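Local coordinates for protein oxidoreductase, Gfo/Idh/MocA family (Vibrio cholerae, PDB 1XEA) that probably binds a nicotinamide dinucleotide through its Rossmann-fold domain and acts as an oxidoreductase of the Gfo/Idh/MocA family, at residues L19-Q24 with P261-K266; V64-I69 with Q273-V278; C181-L186 with E300-Q305. One frame throughout, in Å; residues are numbered along the deposited sequence.

The three contacts differ in how deep they lie. Interaction 2 is wholly buried, with a strand of the parallel Rossmann sheet meeting a tryptophan from helix 268-281. Interaction 1 lies about 15 Å away between centres and is partly buried beside a second subunit; Leu22 on its helix touches Met68 of interaction 2, and helices 262-265 and 268-281 follow one another in the chain, joining the two contacts. Interaction 3 lies across the chain's centre, about 31 Å from interaction 2 between centres, where a loop meets helix 286-311. None has a hydrogen bond between its two segments, and apolar contact dominates: aliphatic in 1, aromatic and selenium-bearing in 2, aliphatic with an amide rim in 3.

Interaction 1. Residues L19-Q24 with P261-K266; sequences LPVLAQ and PMLASK
Val21 and Leu263 bring the two helices closest, their CA atoms 7.6 Å apart, where the C-terminal part of helix 12-22 faces the short helix 262-265. Leu263 rests its methyl CD1 in the corner made by Val21 CG2 and Pro20 CG. Val21 CG2 also has Leu263 CB near, while Pro20 CG lies 3.7 Å from Leu263 CD1, ring and leucine crossing at about a right angle. Leu263 can do this because its CG stands anti to its own carbonyl carbon (chi1 -76°) and CD1 anti to CA (chi2 -178°), extending that methyl toward Pro20 and Val21. Pro20 suits its place as a compact, puckered apolar ring whose CG stands out toward Leu263; its nitrogen has no hydrogen to give, and the helix is kinked there. Behind Leu263, Pro261 is the N-cap, and Ser265 OG donates to a lone pair of Met262 O within the carbonyl's plane at 2.8 Å; Lys266 N bonds the same oxygen. Val21 further packs on Asp269 and Val272 of helix 268-281, and Leu263 on Trp259 of the second subunit. With no hydrogen bond between the segments, aliphatic van der Waals packing joins a Rossmann helix to residues at the subunit interface.

Interaction 2. Residues V64-I69 with Q273-V278; sequences VDAVMI and QDWLQV
Met68 and Trp275 make the aromatic part of this contact, a Met-aromatic pair in which the selenium of selenomethionine replaces sulfur. SE lies 4.4 Å from the centroid of the five-membered ring of Trp275 and 63° off its normal, an oblique approach to the pyrrole end of the indole. Met68 CG joins it, 3.5 Å from Trp275 NE1. That CG stands anti to the carbonyl carbon, and the chain runs extended from CB to SE, which brings CG and SE to the NE1 corner of the indole; a flexible, polarisable chain adapts easily to a rigid ring. The apolar part lies at the six-membered ring, where Ala66 CB is 3.7 Å from Trp275 CZ2. Alanine fits here because its small methyl leaves the broad indole room against the strand. A backbone atom completes the set: Val67 O comes within 3.9 Å of Trp275 CZ2. Trp275 points from helix 268-281 toward strand 66-69 with its CG anti to the backbone N (chi1 155°), and its ring also meets Phe91 of strand 90-93. The axes of strand and helix stay 10.5 Å apart at an angle of 142°. One large side chain therefore spans the distance, and dispersion, without any hydrogen bond between the segments, binds this later helix to the central strand of the Rossmann sheet.

Interaction 3. Residues C181-L186 with E300-Q305; sequences CNLDDL and EAICQQ
Across 181-186 and 300-305, Leu183 carries the contact, touching three residues spread over a little more than one helical turn. Its branch point CG and methyl CD2 both rest against Ala301, CG at 4.2 Å from Ala301 CB. CD2 also looks toward Ile302, with Leu183 CD2 4.3 Å from Ile302 CG1. The other methyl, CD1, sits over the flat face of the Gln305 amide, nearest its CD-OE1 side, and Leu183 CD1 is 4.0 Å from Gln305 CB. Ala301 and Gln305 are four residues apart and therefore lie on the same side of the helix, linked by the bond from Gln305 N to Ala301 O at 3.1 Å. Alanine keeps the helix surface low where the leucine branch point comes down. Glutamine, extended beyond CG, reaches out from the helix past Leu183 and puts its polar amide at the edge of the contact.

With its CG anti to its own carbonyl carbon (chi1 -58°), Leu183 aims its methyls at the helix; its loop turns there, Leu186 N bonding back to Leu183 O at 3.1 Å. On the helix beside the contact, Gln304 NE2 donates to Glu300 OE1 at 2.6 Å in a bent bond (139°), with the acceptor close to the amide plane, and Glu300 OE2 forms a salt bridge with Arg161 of helix 160-175. Further out, Leu183 packs on Leu298 of the same helix, and Ile302 on Leu200 and Val202 of strand 196-206 and on Leu172. Leu183 thus anchors the loop leading into strand 186-193 here, and Cys181 adds contacts with Ala294 and Gln297 one to two turns earlier on the helix: hydrophobic contact holds the middle, the amide face borders it, and charged and polar bonds stay on the neighbouring helix surface.

Interaction 1. Residues L19-Q24 with P261-K266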
loop_
_atom_site.group_PDB
_atom_site.type_symbol
_atom_site.label_atom_id
_atom_site.label_comp_id
_atom_site.label_asym_id
_atom_site.label_seq_id
_atom_site.Cartn_x
_atom_site.Cartn_y
_atom_site.Cartn_z
ATOM N N LEU A 19 -8.208 -31.978 7.984
ATOM C CA LEU A 19 -9.338 -32.735 7.473
ATOM C C LEU A 19 -9.788 -32.245 6.095
ATOM O O LEU A 19 -9.866 -33.031 5.145
ATOM C CB LEU A 19 -10.501 -32.674 8.459
ATOM C CG LEU A 19 -11.203 -34.009 8.684
ATOM C CD1 LEU A 19 -12.398 -33.776 9.585
ATOM C CD2 LEU A 19 -11.641 -34.616 7.363
ATOM N N PRO A 20 -10.075 -30.937 5.959
ATOM C CA PRO A 20 -10.507 -30.450 4.650
ATOM C C PRO A 20 -9.500 -30.678 3.524
ATOM O O PRO A 20 -9.887 -30.904 2.376
ATOM C CB PRO A 20 -10.798 -28.970 4.910
ATOM C CG PRO A 20 -9.935 -28.633 6.069
ATOM C CD PRO A 20 -10.059 -29.839 6.943
ATOM N N VAL A 21 -8.213 -30.634 3.839
ATOM C CA VAL A 21 -7.199 -30.845 2.815
ATOM C C VAL A 21 -7.083 -32.315 2.471
ATOM O O VAL A 21 -6.971 -32.667 1.312
ATOM C CB VAL A 21 -5.818 -30.340 3.273
ATOM C CG1 VAL A 21 -4.740 -30.813 2.313
ATOM C CG2 VAL A 21 -5.827 -28.838 3.352
ATOM N N LEU A 22 -7.113 -33.176 3.479
ATOM C CA LEU A 22 -6.992 -34.594 3.225
ATOM C C LEU A 22 -8.200 -35.224 2.577
ATOM O O LEU A 22 -8.060 -36.008 1.644
ATOM C CB LEU A 22 -6.691 -35.324 4.515
ATOM C CG LEU A 22 -5.203 -35.578 4.730
ATOM C CD1 LEU A 22 -4.412 -34.278 4.726
ATOM C CD2 LEU A 22 -5.045 -36.300 6.044
ATOM N N ALA A 23 -9.386 -34.888 3.078
ATOM C CA ALA A 23 -10.637 -35.443 2.553
ATOM C C ALA A 23 -10.809 -35.141 1.073
ATOM O O ALA A 23 -11.699 -35.670 0.417
ATOM C CB ALA A 23 -11.812 -34.890 3.335
ATOM N N GLN A 24 -9.929 -34.303 0.550
ATOM C CA GLN A 24 -9.980 -33.903 -0.840
ATOM C C GLN A 24 -8.779 -34.459 -1.607
ATOM O O GLN A 24 -8.786 -34.510 -2.835
ATOM C CB GLN A 24 -10.024 -32.370 -0.890
ATOM C CG GLN A 24 -9.639 -31.741 -2.199
ATOM C CD GLN A 24 -8.257 -31.141 -2.155
ATOM O OE1 GLN A 24 -7.271 -31.833 -1.903
ATOM N NE2 GLN A 24 -8.176 -29.839 -2.391
ATOM N N PRO A 261 -6.068 -21.995 -3.398
ATOM C CA PRO A 261 -6.853 -22.179 -2.173
ATOM C C PRO A 261 -6.170 -21.605 -0.930
ATOM O O PRO A 261 -4.951 -21.630 -0.821
ATOM C CB PRO A 261 -7.072 -23.698 -2.114
ATOM C CG PRO A 261 -5.976 -24.252 -2.961
ATOM C CD PRO A 261 -5.863 -23.276 -4.088
HETATM N N MSE A 262 -6.978 -21.068 -0.019
HETATM C CA MSE A 262 -6.498 -20.452 1.213
HETATM C C MSE A 262 -5.587 -21.363 2.013
HETATM O O MSE A 262 -4.492 -20.960 2.412
HETATM C CB MSE A 262 -7.698 -20.016 2.062
HETATM C CG MSE A 262 -7.383 -19.356 3.395
HETATM SE SE MSE A 262 -7.140 -20.602 4.839
HETATM C CE MSE A 262 -8.937 -21.302 4.921
ATOM N N LEU A 263 -6.021 -22.591 2.261
ATOM C CA LEU A 263 -5.176 -23.494 3.031
ATOM C C LEU A 263 -3.830 -23.701 2.330
ATOM O O LEU A 263 -2.784 -23.746 2.988
ATOM C CB LEU A 263 -5.886 -24.838 3.268
ATOM C CG LEU A 263 -6.998 -24.842 4.343
ATOM C CD1 LEU A 263 -7.556 -26.260 4.497
ATOM C CD2 LEU A 263 -6.446 -24.343 5.691
ATOM N N ALA A 264 -3.856 -23.800 0.999
ATOM C CA ALA A 264 -2.638 -24.001 0.206
ATOM C C ALA A 264 -1.669 -22.852 0.376
ATOM O O ALA A 264 -0.447 -23.051 0.482
ATOM C CB ALA A 264 -2.983 -24.151 -1.262
ATOM N N SER A 265 -2.214 -21.643 0.385
ATOM C CA SER A 265 -1.365 -20.472 0.547
ATOM C C SER A 265 -0.693 -20.540 1.923
ATOM O O SER A 265 0.430 -20.060 2.095
ATOM C CB SER A 265 -2.176 -19.192 0.427
ATOM O OG SER A 265 -2.742 -18.856 1.663
ATOM N N LYS A 266 -1.377 -21.144 2.898
ATOM C CA LYS A 266 -0.805 -21.279 4.229
ATOM C C LYS A 266 0.108 -22.493 4.312
ATOM O O LYS A 266 0.436 -22.975 5.400
ATOM C CB LYS A 266 -1.892 -21.385 5.284
ATOM C CG LYS A 266 -2.757 -20.154 5.405
ATOM C CD LYS A 266 -3.419 -20.089 6.787
ATOM C CE LYS A 266 -4.506 -19.040 6.801
ATOM N NZ LYS A 266 -4.014 -17.730 6.343
#

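Interaction 2. Residues V64-I69 with Q273-V278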
loop_
_atom_site.group_PDB
_atom_site.type_symbol
_atom_site.label_atom_id
_atom_site.label_comp_id
_atom_site.label_asym_id
_atom_site.label_seq_id
_atom_site.Cartn_x
_atom_site.Cartn_y
_atom_site.Cartn_z
ATOM N N VAL A 64 -3.820 -49.276 8.441
ATOM C CA VAL A 64 -3.422 -47.963 7.949
ATOM C C VAL A 64 -1.943 -47.920 7.604
ATOM O O VAL A 64 -1.154 -48.691 8.142
ATOM C CB VAL A 64 -3.709 -46.880 9.001
ATOM C CG1 VAL A 64 -5.196 -46.872 9.349
ATOM C CG2 VAL A 64 -2.879 -47.140 10.245
ATOM N N ASP A 65 -1.577 -47.017 6.702
ATOM C CA ASP A 65 -0.191 -46.864 6.278
ATOM C C ASP A 65 0.538 -45.810 7.098
ATOM O O ASP A 65 1.767 -45.728 7.072
ATOM C CB ASP A 65 -0.149 -46.507 4.794
ATOM C CG ASP A 65 -0.613 -47.652 3.917
ATOM O OD1 ASP A 65 0.127 -48.664 3.824
ATOM O OD2 ASP A 65 -1.719 -47.545 3.335
ATOM N N ALA A 66 -0.233 -45.008 7.827
ATOM C CA ALA A 66 0.319 -43.961 8.669
ATOM C C ALA A 66 -0.796 -43.282 9.473
ATOM O O ALA A 66 -1.976 -43.385 9.126
ATOM C CB ALA A 66 1.058 -42.936 7.808
ATOM N N VAL A 67 -0.409 -42.597 10.552
ATOM C CA VAL A 67 -1.349 -41.879 11.411
ATOM C C VAL A 67 -0.923 -40.420 11.591
ATOM O O VAL A 67 0.268 -40.102 11.589
ATOM C CB VAL A 67 -1.457 -42.530 12.812
ATOM C CG1 VAL A 67 -2.017 -43.929 12.693
ATOM C CG2 VAL A 67 -0.103 -42.556 13.482
HETATM N N MSE A 68 -1.907 -39.536 11.723
HETATM C CA MSE A 68 -1.664 -38.109 11.922
HETATM C C MSE A 68 -2.327 -37.724 13.227
HETATM O O MSE A 68 -3.550 -37.671 13.320
HETATM C CB MSE A 68 -2.272 -37.296 10.777
HETATM C CG MSE A 68 -1.562 -37.482 9.454
HETATM SE SE MSE A 68 -2.398 -36.588 7.960
HETATM C CE MSE A 68 -2.041 -34.749 8.451
ATOM N N ILE A 69 -1.523 -37.460 14.245
ATOM C CA ILE A 69 -2.074 -37.109 15.543
ATOM C C ILE A 69 -2.327 -35.614 15.651
ATOM O O ILE A 69 -1.414 -34.814 15.498
ATOM C CB ILE A 69 -1.118 -37.561 16.640
ATOM C CG1 ILE A 69 -0.908 -39.072 16.505
ATOM C CG2 ILE A 69 -1.673 -37.190 18.006
ATOM C CD1 ILE A 69 0.309 -39.588 17.212
ATOM N N GLN A 273 1.781 -32.905 1.243
ATOM C CA GLN A 273 2.466 -33.554 0.141
ATOM C C GLN A 273 3.779 -34.166 0.641
ATOM O O GLN A 273 4.000 -35.362 0.508
ATOM C CB GLN A 273 2.778 -32.518 -0.927
ATOM C CG GLN A 273 3.859 -32.953 -1.871
ATOM C CD GLN A 273 3.292 -33.731 -3.021
ATOM O OE1 GLN A 273 3.046 -33.169 -4.092
ATOM N NE2 GLN A 273 3.052 -35.029 -2.810
ATOM N N ASP A 274 4.651 -33.330 1.207
ATOM C CA ASP A 274 5.945 -33.776 1.727
ATOM C C ASP A 274 5.710 -34.905 2.718
ATOM O O ASP A 274 6.388 -35.918 2.671
ATOM C CB ASP A 274 6.668 -32.600 2.407
ATOM C CG ASP A 274 8.151 -32.871 2.677
ATOM O OD1 ASP A 274 8.837 -33.378 1.758
ATOM O OD2 ASP A 274 8.642 -32.547 3.794
ATOM N N TRP A 275 4.739 -34.719 3.608
ATOM C CA TRP A 275 4.394 -35.718 4.614
ATOM C C TRP A 275 4.081 -37.059 3.988
ATOM O O TRP A 275 4.637 -38.075 4.386
ATOM C CB TRP A 275 3.177 -35.249 5.416
ATOM C CG TRP A 275 2.359 -36.350 6.056
ATOM C CD1 TRP A 275 0.991 -36.523 5.971
ATOM C CD2 TRP A 275 2.841 -37.400 6.900
ATOM N NE1 TRP A 275 0.605 -37.610 6.711
ATOM C CE2 TRP A 275 1.714 -38.170 7.292
ATOM C CE3 TRP A 275 4.115 -37.771 7.367
ATOM C CZ2 TRP A 275 1.826 -39.289 8.134
ATOM C CZ3 TRP A 275 4.222 -38.889 8.208
ATOM C CH2 TRP A 275 3.082 -39.631 8.578
ATOM N N LEU A 276 3.173 -37.066 3.021
ATOM C CA LEU A 276 2.788 -38.311 2.378
ATOM C C LEU A 276 3.972 -39.002 1.711
ATOM O O LEU A 276 4.111 -40.218 1.824
ATOM C CB LEU A 276 1.674 -38.060 1.360
ATOM C CG LEU A 276 0.347 -37.516 1.909
ATOM C CD1 LEU A 276 -0.565 -37.239 0.741
ATOM C CD2 LEU A 276 -0.295 -38.496 2.892
ATOM N N GLN A 277 4.821 -38.237 1.024
ATOM C CA GLN A 277 5.993 -38.816 0.369
ATOM C C GLN A 277 6.840 -39.507 1.439
ATOM O O GLN A 277 7.233 -40.666 1.284
ATOM C CB GLN A 277 6.821 -37.731 -0.343
ATOM C CG GLN A 277 6.043 -36.896 -1.367
ATOM C CD GLN A 277 6.903 -35.840 -2.083
ATOM O OE1 GLN A 277 7.474 -34.931 -1.455
ATOM N NE2 GLN A 277 6.987 -35.957 -3.409
ATOM N N VAL A 278 7.103 -38.796 2.532
ATOM C CA VAL A 278 7.887 -39.341 3.636
ATOM C C VAL A 278 7.235 -40.631 4.127
ATOM O O VAL A 278 7.888 -41.657 4.222
ATOM C CB VAL A 278 7.979 -38.322 4.831
ATOM C CG1 VAL A 278 8.510 -39.002 6.093
ATOM C CG2 VAL A 278 8.891 -37.159 4.461
#

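Interaction 3. Residues C181-L186 with E300-Q305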
loop_
_atom_site.group_PDB
_atom_site.type_symbol
_atom_site.label_atom_id
_atom_site.label_comp_id
_atom_site.label_asym_id
_atom_site.label_seq_id
_atom_site.Cartn_x
_atom_site.Cartn_y
_atom_site.Cartn_z
ATOM N N CYS A 181 20.137 -24.969 18.885
ATOM C CA CYS A 181 19.533 -25.790 19.921
ATOM C C CYS A 181 19.811 -25.310 21.331
ATOM O O CYS A 181 19.690 -26.081 22.278
ATOM C CB CYS A 181 20.036 -27.216 19.772
ATOM S SG CYS A 181 21.817 -27.279 19.758
ATOM N N ASN A 182 20.182 -24.041 21.467
ATOM C CA ASN A 182 20.473 -23.457 22.771
ATOM C C ASN A 182 20.431 -21.930 22.727
ATOM O O ASN A 182 19.812 -21.331 21.842
ATOM C CB ASN A 182 21.852 -23.911 23.260
ATOM C CG ASN A 182 22.969 -23.554 22.289
ATOM O OD1 ASN A 182 24.143 -23.590 22.647
ATOM N ND2 ASN A 182 22.607 -23.216 21.052
ATOM N N LEU A 183 21.104 -21.306 23.686
ATOM C CA LEU A 183 21.147 -19.855 23.765
ATOM C C LEU A 183 22.527 -19.311 23.433
ATOM O O LEU A 183 22.831 -18.149 23.703
ATOM C CB LEU A 183 20.737 -19.390 25.158
ATOM C CG LEU A 183 19.351 -19.809 25.636
ATOM C CD1 LEU A 183 19.108 -19.152 26.977
ATOM C CD2 LEU A 183 18.270 -19.391 24.644
ATOM N N ASP A 184 23.363 -20.157 22.842
ATOM C CA ASP A 184 24.708 -19.749 22.471
ATOM C C ASP A 184 24.704 -18.576 21.511
ATOM O O ASP A 184 24.042 -18.609 20.475
ATOM C CB ASP A 184 25.457 -20.914 21.831
ATOM C CG ASP A 184 26.336 -21.642 22.815
ATOM O OD1 ASP A 184 25.837 -21.975 23.917
ATOM O OD2 ASP A 184 27.521 -21.882 22.479
ATOM N N ASP A 185 25.461 -17.544 21.861
ATOM C CA ASP A 185 25.576 -16.351 21.030
ATOM C C ASP A 185 24.208 -15.888 20.563
ATOM O O ASP A 185 24.057 -15.381 19.448
ATOM C CB ASP A 185 26.457 -16.640 19.809
ATOM C CG ASP A 185 27.783 -17.289 20.182
ATOM O OD1 ASP A 185 28.497 -16.740 21.057
ATOM O OD2 ASP A 185 28.114 -18.346 19.595
ATOM N N LEU A 186 23.213 -16.062 21.425
ATOM C CA LEU A 186 21.849 -15.680 21.099
ATOM C C LEU A 186 21.379 -14.588 22.035
ATOM O O LEU A 186 21.694 -14.607 23.220
ATOM C CB LEU A 186 20.939 -16.907 21.201
ATOM C CG LEU A 186 19.458 -16.764 20.843
ATOM C CD1 LEU A 186 18.939 -18.108 20.364
ATOM C CD2 LEU A 186 18.672 -16.256 22.039
ATOM N N GLU A 300 12.576 -25.072 24.601
ATOM C CA GLU A 300 12.747 -25.488 25.987
ATOM C C GLU A 300 13.649 -24.492 26.696
ATOM O O GLU A 300 13.292 -23.950 27.746
ATOM C CB GLU A 300 13.386 -26.875 26.045
ATOM C CG GLU A 300 12.450 -27.967 26.537
ATOM C CD GLU A 300 11.960 -27.707 27.946
ATOM O OE1 GLU A 300 12.813 -27.526 28.844
ATOM O OE2 GLU A 300 10.725 -27.689 28.151
ATOM N N ALA A 301 14.816 -24.260 26.099
ATOM C CA ALA A 301 15.813 -23.342 26.629
ATOM C C ALA A 301 15.212 -21.973 26.887
ATOM O O ALA A 301 15.403 -21.387 27.953
ATOM C CB ALA A 301 16.961 -23.224 25.660
ATOM N N ILE A 302 14.476 -21.464 25.908
ATOM C CA ILE A 302 13.859 -20.153 26.039
ATOM C C ILE A 302 12.917 -20.095 27.238
ATOM O O ILE A 302 12.974 -19.157 28.036
ATOM C CB ILE A 302 13.105 -19.770 24.743
ATOM C CG1 ILE A 302 14.118 -19.640 23.595
ATOM C CG2 ILE A 302 12.333 -18.474 24.946
ATOM C CD1 ILE A 302 13.513 -19.460 22.221
ATOM N N CYS A 303 12.067 -21.111 27.372
ATOM C CA CYS A 303 11.109 -21.177 28.478
ATOM C C CYS A 303 11.773 -21.124 29.840
ATOM O O CYS A 303 11.329 -20.405 30.734
ATOM C CB CYS A 303 10.289 -22.459 28.385
ATOM S SG CYS A 303 8.899 -22.341 27.280
ATOM N N GLN A 304 12.836 -21.904 29.992
ATOM C CA GLN A 304 13.558 -21.958 31.245
ATOM C C GLN A 304 14.211 -20.646 31.624
ATOM O O GLN A 304 13.918 -20.104 32.685
ATOM C CB GLN A 304 14.592 -23.071 31.204
ATOM C CG GLN A 304 13.949 -24.424 31.432
ATOM C CD GLN A 304 14.932 -25.558 31.335
ATOM O OE1 GLN A 304 15.947 -25.574 32.029
ATOM N NE2 GLN A 304 14.640 -26.521 30.472
ATOM N N GLN A 305 15.082 -20.121 30.773
ATOM C CA GLN A 305 15.730 -18.869 31.110
ATOM C C GLN A 305 14.728 -17.784 31.531
ATOM O O GLN A 305 15.034 -16.963 32.395
ATOM C CB GLN A 305 16.589 -18.379 29.947
ATOM C CG GLN A 305 17.467 -17.205 30.331
ATOM C CD GLN A 305 18.420 -16.792 29.217
ATOM O OE1 GLN A 305 17.997 -16.531 28.091
ATOM N NE2 GLN A 305 19.714 -16.720 29.532
#